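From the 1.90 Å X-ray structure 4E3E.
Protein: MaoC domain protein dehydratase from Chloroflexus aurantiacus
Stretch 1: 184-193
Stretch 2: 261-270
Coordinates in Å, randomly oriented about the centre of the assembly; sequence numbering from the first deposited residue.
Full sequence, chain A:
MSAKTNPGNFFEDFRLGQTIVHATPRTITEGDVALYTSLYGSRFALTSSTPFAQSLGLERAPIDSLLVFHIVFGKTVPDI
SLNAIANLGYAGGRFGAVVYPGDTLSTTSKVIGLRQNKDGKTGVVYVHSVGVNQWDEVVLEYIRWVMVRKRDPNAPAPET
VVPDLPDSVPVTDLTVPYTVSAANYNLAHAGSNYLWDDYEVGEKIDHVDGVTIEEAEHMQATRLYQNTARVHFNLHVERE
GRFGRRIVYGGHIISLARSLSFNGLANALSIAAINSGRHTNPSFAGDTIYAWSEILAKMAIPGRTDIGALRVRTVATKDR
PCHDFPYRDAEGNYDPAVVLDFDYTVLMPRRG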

# COMPACT_ATOMS: atom_id res chain seq x y z
N ASN A 184 -32.49 4.02 -12.21
CA ASN A 184 -31.59 4.08 -11.08
C ASN A 184 -30.15 3.70 -11.45
O ASN A 184 -29.33 3.45 -10.56
CB ASN A 184 -32.11 3.14 -9.99
CG ASN A 184 -31.85 3.65 -8.59
OD1 ASN A 184 -31.89 4.86 -8.33
ND2 ASN A 184 -31.59 2.73 -7.67
N TYR A 185 -29.86 3.66 -12.75
CA TYR A 185 -28.51 3.27 -13.20
C TYR A 185 -27.82 4.39 -13.96
O TYR A 185 -28.17 4.69 -15.11
CB TYR A 185 -28.57 2.00 -14.07
CG TYR A 185 -27.22 1.37 -14.29
CD1 TYR A 185 -26.65 0.53 -13.33
CD2 TYR A 185 -26.49 1.60 -15.46
CE1 TYR A 185 -25.41 -0.04 -13.52
CE2 TYR A 185 -25.24 1.03 -15.66
CZ TYR A 185 -24.71 0.21 -14.68
OH TYR A 185 -23.48 -0.38 -14.85
N ASN A 186 -26.83 5.02 -13.33
CA ASN A 186 -26.12 6.13 -13.94
C ASN A 186 -25.03 5.63 -14.89
O ASN A 186 -23.97 5.19 -14.46
CB ASN A 186 -25.55 7.06 -12.86
CG ASN A 186 -25.00 8.34 -13.43
OD1 ASN A 186 -24.27 8.34 -14.43
ND2 ASN A 186 -25.32 9.45 -12.80
N LEU A 187 -25.30 5.72 -16.19
CA LEU A 187 -24.37 5.29 -17.22
C LEU A 187 -23.05 6.07 -17.25
O LEU A 187 -21.97 5.50 -17.48
CB LEU A 187 -25.03 5.36 -18.60
CG LEU A 187 -26.17 4.39 -18.90
CD1 LEU A 187 -26.88 4.82 -20.17
CD2 LEU A 187 -25.67 2.96 -19.01
N ALA A 188 -23.13 7.38 -17.02
CA ALA A 188 -21.94 8.22 -16.98
C ALA A 188 -21.04 7.79 -15.82
O ALA A 188 -19.82 7.68 -15.98
CB ALA A 188 -22.31 9.70 -16.86
N HIS A 189 -21.64 7.52 -14.66
CA HIS A 189 -20.86 7.03 -13.52
C HIS A 189 -20.27 5.66 -13.79
O HIS A 189 -19.13 5.41 -13.41
CB HIS A 189 -21.71 7.02 -12.24
CG HIS A 189 -21.88 8.38 -11.61
ND1 HIS A 189 -22.55 8.57 -10.45
CD2 HIS A 189 -21.40 9.64 -11.99
CE1 HIS A 189 -22.53 9.87 -10.12
NE2 HIS A 189 -21.82 10.53 -11.07
N ALA A 190 -21.03 4.77 -14.44
CA ALA A 190 -20.52 3.43 -14.72
C ALA A 190 -19.35 3.51 -15.70
O ALA A 190 -18.37 2.78 -15.55
CB ALA A 190 -21.61 2.54 -15.27
N GLY A 191 -19.45 4.39 -16.69
CA GLY A 191 -18.36 4.63 -17.61
C GLY A 191 -18.60 4.19 -19.04
O GLY A 191 -17.70 4.28 -19.87
N SER A 192 -19.80 3.72 -19.35
CA SER A 192 -20.11 3.34 -20.73
C SER A 192 -21.60 3.37 -21.00
O SER A 192 -22.41 3.14 -20.10
CB SER A 192 -19.56 1.94 -21.06
OG SER A 192 -19.87 1.57 -22.39
N ASN A 193 -21.95 3.66 -22.25
CA ASN A 193 -23.32 3.55 -22.73
C ASN A 193 -23.68 2.15 -23.21
O ASN A 193 -24.85 1.82 -23.33
CB ASN A 193 -23.60 4.57 -23.83
CG ASN A 193 -23.54 5.99 -23.32
OD1 ASN A 193 -24.02 6.29 -22.23
ND2 ASN A 193 -22.92 6.88 -24.10
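Stretch 2 (261-270) SFNGLANALS

Stretch 1 offers a short helix, Leu 187 to Ala 190, with Asn 186 capping its start: OD1 of Asn 186 accepts from N of His 189 at 2.8 Å. Gly 191 ends the helix with positive phi, and stretch 2 packs around this exit. In register, CA of Gly 191 lies 5.8 Å from CA of Ala 266 and CA of Ala 190 lies 6.4 Å from CA of Asn 267; the two chains run in opposite senses there, since one number rises as the other falls.

Stretch 2 enters as the end of a weakly bonded, kinked helix. Phe 262 makes the first contact. Its CA-to-CB bond points sideways, yet with chi1 t the ring reaches stretch 1, and CZ of Phe 262 comes 3.4 Å from O of Ala 190, which lies at the ring edge. The same CZ of Phe 262 is 4.3 Å from CA of Gly 191. An ideal CB on Gly 191 would fall 2.8 Å from CZ of Phe 262, a clash, and would also jam against the carbonyl of Ala 190. Backbone and packing thus set the same rule: glycine here.

Asn 263, Gly 264 and Leu 265 make no contact. Gly 264 also has positive phi, and its angles call for glycine on backbone grounds alone. From Leu 265 to Ala 268 the chain makes a type I turn, closed by N of Ala 268 to O of Leu 265 at 2.9 Å, and its two central residues, Ala 266 and Asn 267, lie against stretch 1.

Ala 266 points its methyl toward stretch 1, where CB of Ala 266 lies 3.8 Å from CB of Ser 192 and 4.0 Å from C of Gly 191. The small side chain suits this close backbone approach. Beside it a water bridges the two chains, donating to O of Ala 190 at 2.9 Å and to O of Ala 266 at 2.8 Å.

Asn 267 has the most area covered by stretch 1 of any residue in its stretch. Its CB points sideways, but the end of its side chain reaches the region of Tyr 185, Ala 190 and Ser 192; its amide is probably turned over in the model, so the polar pairing there stays open. N of Asn 267 donates to a second water at 3.0 Å, and the same water makes a weak hydrogen bond with OG of Ser 192 at 3.5 Å.

Ala 268 points away. Leu 269 turns back toward stretch 1, CD1 of Leu 269 lying 3.8 Å from CE1 and 3.5 Å from OH of Tyr 185, at the ring edge.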

# COMPACT_ATOMS: atom_id res chain seq x y z
N SER A 261 -9.52 -4.41 -18.83
CA SER A 261 -10.78 -4.68 -19.53
C SER A 261 -11.85 -3.60 -19.31
O SER A 261 -12.79 -3.50 -20.11
CB SER A 261 -11.34 -6.07 -19.17
OG SER A 261 -12.13 -6.00 -17.98
N PHE A 262 -11.70 -2.79 -18.25
CA PHE A 262 -12.61 -1.64 -18.01
C PHE A 262 -12.75 -0.78 -19.27
O PHE A 262 -13.83 -0.26 -19.56
CB PHE A 262 -12.17 -0.74 -16.85
CG PHE A 262 -13.16 0.39 -16.54
CD1 PHE A 262 -14.26 0.18 -15.72
CD2 PHE A 262 -12.99 1.66 -17.10
CE1 PHE A 262 -15.17 1.19 -15.45
CE2 PHE A 262 -13.88 2.68 -16.84
CZ PHE A 262 -14.98 2.45 -16.01
N ASN A 263 -11.65 -0.64 -20.02
CA ASN A 263 -11.69 0.04 -21.29
C ASN A 263 -12.32 -0.90 -22.32
O ASN A 263 -11.61 -1.62 -23.02
CB ASN A 263 -10.27 0.47 -21.74
CG ASN A 263 -10.31 1.38 -22.95
OD1 ASN A 263 -11.36 1.95 -23.27
ND2 ASN A 263 -9.18 1.52 -23.64
N GLY A 264 -13.66 -0.91 -22.36
CA GLY A 264 -14.38 -1.71 -23.36
C GLY A 264 -15.41 -2.64 -22.76
O GLY A 264 -16.31 -3.12 -23.47
N LEU A 265 -15.27 -2.92 -21.47
CA LEU A 265 -16.24 -3.74 -20.74
C LEU A 265 -16.68 -3.08 -19.42
O LEU A 265 -16.91 -3.78 -18.43
CB LEU A 265 -15.67 -5.15 -20.49
CG LEU A 265 -15.61 -6.06 -21.73
CD1 LEU A 265 -14.65 -7.22 -21.52
CD2 LEU A 265 -17.01 -6.55 -22.11
N ALA A 266 -16.80 -1.75 -19.41
CA ALA A 266 -17.09 -1.00 -18.19
C ALA A 266 -18.37 -1.44 -17.46
O ALA A 266 -18.41 -1.41 -16.23
CB ALA A 266 -17.15 0.50 -18.49
N ASN A 267 -19.40 -1.87 -18.19
CA ASN A 267 -20.65 -2.29 -17.53
C ASN A 267 -20.65 -3.75 -17.09
O ASN A 267 -21.66 -4.23 -16.53
CB ASN A 267 -21.88 -1.94 -18.38
CG ASN A 267 -22.20 -0.45 -18.33
OD1 ASN A 267 -22.38 0.20 -19.37
ND2 ASN A 267 -22.24 0.10 -17.13
N ALA A 268 -19.54 -4.46 -17.32
CA ALA A 268 -19.36 -5.82 -16.78
C ALA A 268 -19.07 -5.68 -15.29
O ALA A 268 -17.92 -5.80 -14.84
CB ALA A 268 -18.24 -6.56 -17.49
N LEU A 269 -20.13 -5.44 -14.52
CA LEU A 269 -19.98 -4.93 -13.16
C LEU A 269 -19.25 -5.84 -12.20
O LEU A 269 -18.55 -5.36 -11.29
CB LEU A 269 -21.34 -4.55 -12.59
CG LEU A 269 -21.89 -3.25 -13.18
CD1 LEU A 269 -23.13 -2.88 -12.39
CD2 LEU A 269 -20.86 -2.10 -13.21
N SER A 270 -19.39 -7.15 -12.39
CA SER A 270 -18.74 -8.12 -11.51
C SER A 270 -18.57 -9.43 -12.23
O SER A 270 -19.29 -9.73 -13.19
CB SER A 270 -19.56 -8.33 -10.24
OG SER A 270 -20.78 -8.99 -10.53
O HOH W 1 -18.32 0.33 -14.01
O HOH W 2 -19.86 -1.68 -21.13